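Local coordinates for uncharacterized protein (Candida albicans, PDB 5K04), which probably serves as the non-catalytic, auxiliary subunit MDM20 of the NatB complex, which acetylates the N-termini of proteins, at residues N336-T339 with V340-R344; V347-T350 with D351-D354. All coordinates share one frame; numbering follows the deposited sequence.

Contact 1 of 2, residues N336-T339 with V340-R344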
ATOM      1  N   ASN A 336      18.987  18.786  28.029  1.00 62.15           N
ATOM      2  CA  ASN A 336      18.949  17.857  26.909  1.00 55.44           C
ATOM      3  C   ASN A 336      17.569  17.895  26.264  1.00 52.73           C
ATOM      4  O   ASN A 336      16.565  17.526  26.888  1.00 38.46           O
ATOM      5  CB  ASN A 336      19.307  16.435  27.341  1.00 43.50           C
ATOM      6  CG  ASN A 336      19.220  15.452  26.199  1.00 48.25           C
ATOM      7  OD1 ASN A 336      18.175  14.870  25.957  1.00 46.25           O
ATOM      8  ND2 ASN A 336      20.311  15.281  25.477  1.00 65.32           N
ATOM      9  N   LEU A 337      17.545  18.315  24.998  1.00 46.39           N
ATOM     10  CA  LEU A 337      16.300  18.542  24.273  1.00 48.72           C
ATOM     11  C   LEU A 337      15.386  17.318  24.316  1.00 48.85           C
ATOM     12  O   LEU A 337      14.192  17.431  24.615  1.00 44.19           O
ATOM     13  CB  LEU A 337      16.638  18.938  22.832  1.00 41.91           C
ATOM     14  CG  LEU A 337      15.568  18.755  21.765  1.00 47.68           C
ATOM     15  CD1 LEU A 337      14.286  19.501  22.121  1.00 52.72           C
ATOM     16  CD2 LEU A 337      16.113  19.252  20.448  1.00 47.71           C
ATOM     17  N   ILE A 338      15.936  16.136  24.039  1.00 51.88           N
ATOM     18  CA  ILE A 338      15.117  14.923  23.987  1.00 48.20           C
ATOM     19  C   ILE A 338      14.596  14.528  25.377  1.00 44.30           C
ATOM     20  O   ILE A 338      13.466  14.041  25.510  1.00 34.61           O
ATOM     21  CB  ILE A 338      15.909  13.798  23.298  1.00 49.18           C
ATOM     22  CG1 ILE A 338      15.993  14.107  21.788  1.00 49.45           C
ATOM     23  CG2 ILE A 338      15.266  12.421  23.561  1.00 47.76           C
ATOM     24  CD1 ILE A 338      16.963  13.252  21.009  1.00 50.64           C
ATOM     25  N   THR A 339      15.381  14.760  26.432  1.00 47.24           N
ATOM     26  CA  THR A 339      14.851  14.633  27.787  1.00 43.54           C
ATOM     27  C   THR A 339      13.595  15.478  27.953  1.00 43.50           C
ATOM     28  O   THR A 339      12.589  15.009  28.492  1.00 36.54           O
ATOM     29  CB  THR A 339      15.915  15.046  28.810  1.00 44.40           C
ATOM     30  OG1 THR A 339      17.089  14.246  28.637  1.00 39.15           O
ATOM     31  CG2 THR A 339      15.402  14.891  30.255  1.00 45.18           C
ATOM     32  N   VAL A 340      13.624  16.719  27.458  1.00 58.83           N
ATOM     33  CA  VAL A 340      12.460  17.593  27.577  1.00 51.13           C
ATOM     34  C   VAL A 340      11.302  17.073  26.728  1.00 43.40           C
ATOM     35  O   VAL A 340      10.140  17.111  27.148  1.00 41.06           O
ATOM     36  CB  VAL A 340      12.849  19.032  27.203  1.00 48.92           C
ATOM     37  CG1 VAL A 340      11.625  19.958  27.249  1.00 46.61           C
ATOM     38  CG2 VAL A 340      13.931  19.534  28.145  1.00 47.98           C
ATOM     39  N   VAL A 341      11.601  16.577  25.529  1.00 44.85           N
ATOM     40  CA  VAL A 341      10.557  16.051  24.657  1.00 46.02           C
ATOM     41  C   VAL A 341       9.820  14.907  25.349  1.00 50.03           C
ATOM     42  O   VAL A 341       8.584  14.864  25.374  1.00 45.87           O
ATOM     43  CB  VAL A 341      11.166  15.614  23.309  1.00 41.39           C
ATOM     44  CG1 VAL A 341      10.238  14.671  22.555  1.00 33.49           C
ATOM     45  CG2 VAL A 341      11.493  16.825  22.463  1.00 47.19           C
ATOM     46  N   ASN A 342      10.572  13.972  25.933  1.00 48.21           N
ATOM     47  CA  ASN A 342       9.947  12.846  26.620  1.00 45.38           C
ATOM     48  C   ASN A 342       9.126  13.322  27.813  1.00 40.26           C
ATOM     49  O   ASN A 342       7.969  12.919  27.983  1.00 35.91           O
ATOM     50  CB  ASN A 342      11.019  11.837  27.045  1.00 46.24           C
ATOM     51  CG  ASN A 342      11.498  10.955  25.873  1.00 40.56           C
ATOM     52  OD1 ASN A 342      10.692  10.408  25.130  1.00 33.06           O
ATOM     53  ND2 ASN A 342      12.814  10.841  25.710  1.00 41.71           N
ATOM     54  N   ASN A 343       9.697  14.226  28.622  1.00 43.65           N
ATOM     55  CA  ASN A 343       8.992  14.739  29.799  1.00 42.43           C
ATOM     56  C   ASN A 343       7.697  15.442  29.415  1.00 45.29           C
ATOM     57  O   ASN A 343       6.659  15.228  30.052  1.00 41.01           O
ATOM     58  CB  ASN A 343       9.893  15.688  30.587  1.00 41.64           C
ATOM     59  CG  ASN A 343      11.084  14.983  31.195  1.00 46.64           C
ATOM     60  OD1 ASN A 343      11.189  13.757  31.130  1.00 40.39           O
ATOM     61  ND2 ASN A 343      11.995  15.751  31.783  1.00 54.33           N
ATOM     62  N   ARG A 344       7.730  16.273  28.368  1.00 54.92           N
ATOM     63  CA  ARG A 344       6.510  16.951  27.931  1.00 52.60           C
ATOM     64  C   ARG A 344       5.470  15.959  27.424  1.00 53.18           C
ATOM     65  O   ARG A 344       4.264  16.190  27.565  1.00 44.66           O
ATOM     66  CB  ARG A 344       6.838  17.973  26.850  1.00 47.96           C
ATOM     67  CG  ARG A 344       7.674  19.147  27.343  1.00 48.33           C
ATOM     68  CD  ARG A 344       6.828  20.142  28.111  1.00 49.62           C
ATOM     69  NE  ARG A 344       7.643  21.211  28.691  1.00 62.68           N
ATOM     70  CZ  ARG A 344       7.607  22.480  28.301  1.00 58.76           C
ATOM     71  NH1 ARG A 344       6.785  22.855  27.327  1.00 60.50           N
ATOM     72  NH2 ARG A 344       8.394  23.369  28.879  1.00 54.94           N
TER

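Contact 2 of 2, residues V347-T350 with D351-D354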
ATOM      1  N   VAL A 347       3.836  14.176  30.626  1.00 61.55           N
ATOM      2  CA  VAL A 347       2.848  15.020  31.304  1.00 50.64           C
ATOM      3  C   VAL A 347       1.791  15.510  30.321  1.00 49.34           C
ATOM      4  O   VAL A 347       0.960  16.355  30.664  1.00 55.23           O
ATOM      5  CB  VAL A 347       3.518  16.216  31.996  1.00 51.85           C
ATOM      6  CG1 VAL A 347       4.617  15.740  32.917  1.00 51.01           C
ATOM      7  CG2 VAL A 347       4.067  17.184  30.959  1.00 50.51           C
ATOM      8  N   ASN A 348       1.811  14.965  29.108  1.00 57.21           N
ATOM      9  CA  ASN A 348       0.972  15.393  27.984  1.00 63.63           C
ATOM     10  C   ASN A 348       0.757  16.908  27.954  1.00 62.17           C
ATOM     11  O   ASN A 348      -0.361  17.411  28.059  1.00 57.07           O
ATOM     12  CB  ASN A 348      -0.368  14.668  27.987  1.00 72.35           C
ATOM     13  CG  ASN A 348      -1.138  14.896  26.698  1.00 81.63           C
ATOM     14  OD1 ASN A 348      -0.556  15.254  25.671  1.00 74.78           O
ATOM     15  ND2 ASN A 348      -2.452  14.704  26.747  1.00 94.89           N
ATOM     16  N   GLN A 349       1.862  17.636  27.795  1.00 61.21           N
ATOM     17  CA  GLN A 349       1.798  19.085  27.678  1.00 55.30           C
ATOM     18  C   GLN A 349       1.785  19.473  26.210  1.00 50.23           C
ATOM     19  O   GLN A 349       2.627  19.016  25.437  1.00 45.32           O
ATOM     20  CB  GLN A 349       2.967  19.763  28.389  1.00 53.81           C
ATOM     21  CG  GLN A 349       2.784  21.278  28.478  1.00 55.14           C
ATOM     22  CD  GLN A 349       3.760  21.906  29.428  1.00 71.26           C
ATOM     23  OE1 GLN A 349       4.141  21.306  30.434  1.00 75.05           O
ATOM     24  NE2 GLN A 349       4.186  23.118  29.115  1.00 87.54           N
ATOM     25  N   THR A 350       0.826  20.325  25.836  1.00 61.23           N
ATOM     26  CA  THR A 350       0.640  20.750  24.457  1.00 62.38           C
ATOM     27  C   THR A 350       1.127  22.165  24.183  1.00 58.85           C
ATOM     28  O   THR A 350       1.156  22.569  23.016  1.00 55.45           O
ATOM     29  CB  THR A 350      -0.840  20.668  24.072  1.00 58.45           C
ATOM     30  OG1 THR A 350      -1.608  21.371  25.053  1.00 47.06           O
ATOM     31  CG2 THR A 350      -1.284  19.211  23.980  1.00 58.38           C
ATOM     32  N   ASP A 351       1.501  22.926  25.210  1.00 58.13           N
ATOM     33  CA  ASP A 351       2.012  24.290  25.033  1.00 63.22           C
ATOM     34  C   ASP A 351       3.535  24.235  25.111  1.00 56.74           C
ATOM     35  O   ASP A 351       4.118  24.259  26.201  1.00 41.30           O
ATOM     36  CB  ASP A 351       1.426  25.241  26.072  1.00 69.04           C
ATOM     37  CG  ASP A 351      -0.032  25.571  25.802  1.00 70.00           C
ATOM     38  OD1 ASP A 351      -0.544  25.216  24.715  1.00 68.04           O
ATOM     39  OD2 ASP A 351      -0.668  26.183  26.683  1.00 72.24           O
ATOM     40  N   ASN A 352       4.180  24.172  23.944  1.00 54.75           N
ATOM     41  CA  ASN A 352       5.596  23.833  23.867  1.00 55.62           C
ATOM     42  C   ASN A 352       6.430  24.819  23.048  1.00 54.07           C
ATOM     43  O   ASN A 352       7.578  24.509  22.714  1.00 47.93           O
ATOM     44  CB  ASN A 352       5.748  22.415  23.301  1.00 49.31           C
ATOM     45  CG  ASN A 352       5.098  21.354  24.193  1.00 50.38           C
ATOM     46  OD1 ASN A 352       5.369  21.288  25.397  1.00 39.68           O
ATOM     47  ND2 ASN A 352       4.236  20.522  23.602  1.00 54.37           N
ATOM     48  N   TRP A 353       5.893  25.999  22.722  1.00 59.04           N
ATOM     49  CA  TRP A 353       6.688  27.000  22.015  1.00 56.10           C
ATOM     50  C   TRP A 353       7.895  27.442  22.829  1.00 48.04           C
ATOM     51  O   TRP A 353       8.923  27.820  22.254  1.00 43.03           O
ATOM     52  CB  TRP A 353       5.824  28.209  21.651  1.00 53.39           C
ATOM     53  CG  TRP A 353       4.728  27.849  20.703  1.00 51.99           C
ATOM     54  CD1 TRP A 353       3.381  27.930  20.935  1.00 49.53           C
ATOM     55  CD2 TRP A 353       4.877  27.316  19.379  1.00 47.12           C
ATOM     56  NE1 TRP A 353       2.690  27.481  19.837  1.00 52.34           N
ATOM     57  CE2 TRP A 353       3.578  27.101  18.867  1.00 48.73           C
ATOM     58  CE3 TRP A 353       5.976  27.007  18.577  1.00 47.68           C
ATOM     59  CZ2 TRP A 353       3.349  26.597  17.582  1.00 47.54           C
ATOM     60  CZ3 TRP A 353       5.744  26.503  17.297  1.00 50.34           C
ATOM     61  CH2 TRP A 353       4.438  26.303  16.816  1.00 47.19           C
ATOM     62  N   ASP A 354       7.797  27.391  24.158  1.00 46.06           N
ATOM     63  CA  ASP A 354       8.934  27.782  24.986  1.00 47.83           C
ATOM     64  C   ASP A 354      10.141  26.894  24.702  1.00 47.73           C
ATOM     65  O   ASP A 354      11.278  27.375  24.653  1.00 40.74           O
ATOM     66  CB  ASP A 354       8.553  27.738  26.472  1.00 49.03           C
ATOM     67  CG  ASP A 354       8.058  26.364  26.917  1.00 50.40           C
ATOM     68  OD1 ASP A 354       7.347  25.685  26.141  1.00 42.78           O
ATOM     69  OD2 ASP A 354       8.390  25.959  28.045  1.00 44.56           O
TER

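Contact 1 of 2, residues N336-T339 with V340-R344
Asn336 and Val340 open the first turn of helix 337-346, where Val340 N donates to Asn336 O over 3.1 Å. The same i to i+4 pattern runs on without a break. Val341 N binds Leu337 O, Asn342 N binds Ile338 O and Asn343 N binds Thr339 O.

The turn is capped by Asn336, which sits at the N-cap position. Its CG lies anti to the backbone N (chi1 178°), which lets OD1 reach forward and accept from Thr339 N at 2.8 Å. Thr339 N lies in the plane of the Asn336 side-chain carbonyl.

The apolar part is small. Leu337 CD1 meets Val341 CG2 at 3.9 Å, the two side chains slanting past each other one turn apart. This ridge faces helix 372-383, with Leu337 on Val372 and Val341 on Leu375.

Two further i to i+4 pairs lie side by side and point the same way. The branch methyl CG2 of Ile338 is 3.6 Å from Asn342 ND2. Thr339 CG2 is 3.8 Å from Asn343 ND2. The polar ends of these residues look beyond the helix. Asn342 ND2 bonds to Lys308 O and Asn306 O, and Asn342 OD1 accepts from Tyr312 N. Thr339 OG1 bonds to Asn306 OD1, and Asn343 OD1 to Tyr302 OH.

The chemistry thus divides the helix lengthwise. Leu337 and Val341 give it an apolar flank against helix 372-383, while Thr339, Asn342 and Asn343 tie it to Tyr302, Asn306, Lys308 and Tyr312 through neutral hydrogen bonds. The amide of Asn342 can therefore be buried, since backbone groups satisfy both of its ends.

Contact 2 of 2, residues V347-T350 with D351-D354
In Gln349 the CG branch swings opposite the backbone N (chi1 -170°) and the chain stays extended beyond it, which carries its amide along the loop to Asp351. Asn352 turns the other way: its CG is anti to the carbonyl carbon (chi1 -62°), and its amide folds back towards Gln349. The two side chains therefore bond in opposite directions along the chain.

Asn352 ND2 donates to Gln349 O over 2.9 Å. The acceptor lies close to the plane of the Asn352 amide. Seen from the carbonyl, however, the nitrogen stands above the plane, 38° out of it, and off the lone pairs. Gln349 NE2 in turn donates to Asp351 O at 3.1 Å, a bond with moderate tilts at both ends. Two side-chain amides thus hold the carbonyls of Gln349 and Asp351 within residues 349-352. The chains also brush each other, with Gln349 CG 4.0 Å from Asn352 OD1.

Asn352 holds the N-cap position of helix 353-358 but makes no capping bond. Its OD1 accepts from Arg344 NH1, while ND2 holds Gln349 O and, weakly, Thr379 OG1. Thr350 and Asp351 are neighbours in sequence, and their side chains lie across each other.

The loop joins two helices. Helix 337-346 ends in a Schellman motif whose C-prime residue, Asn348, at positive phi, is already part of the loop. Helix 353-358 starts straight after the loop. Helix 372-383 lies alongside: Thr379 OG1 bonds to Thr350 O, and Leu375 packs on Asn352.

How the contacts relate
Contact 1 lies within helix 337-346, and contact 2 spans the loop after it and the first residues of helix 353-358. Their centres are about 11 Å apart. Contact 1 is the more buried and rests on regular backbone bonds; contact 2 is more exposed and is held by side-chain amides bonding to backbone carbonyls. Each includes an asparagine at a helix N-cap position, but a capping bond forms only in contact 1. Arg344 joins them, with NH2 in a salt bridge to Asp354 OD2 at 2.7 Å. Its carbonyl O probably accepts from Gln349 N. Both contacts also touch helix 372-383 through Leu375.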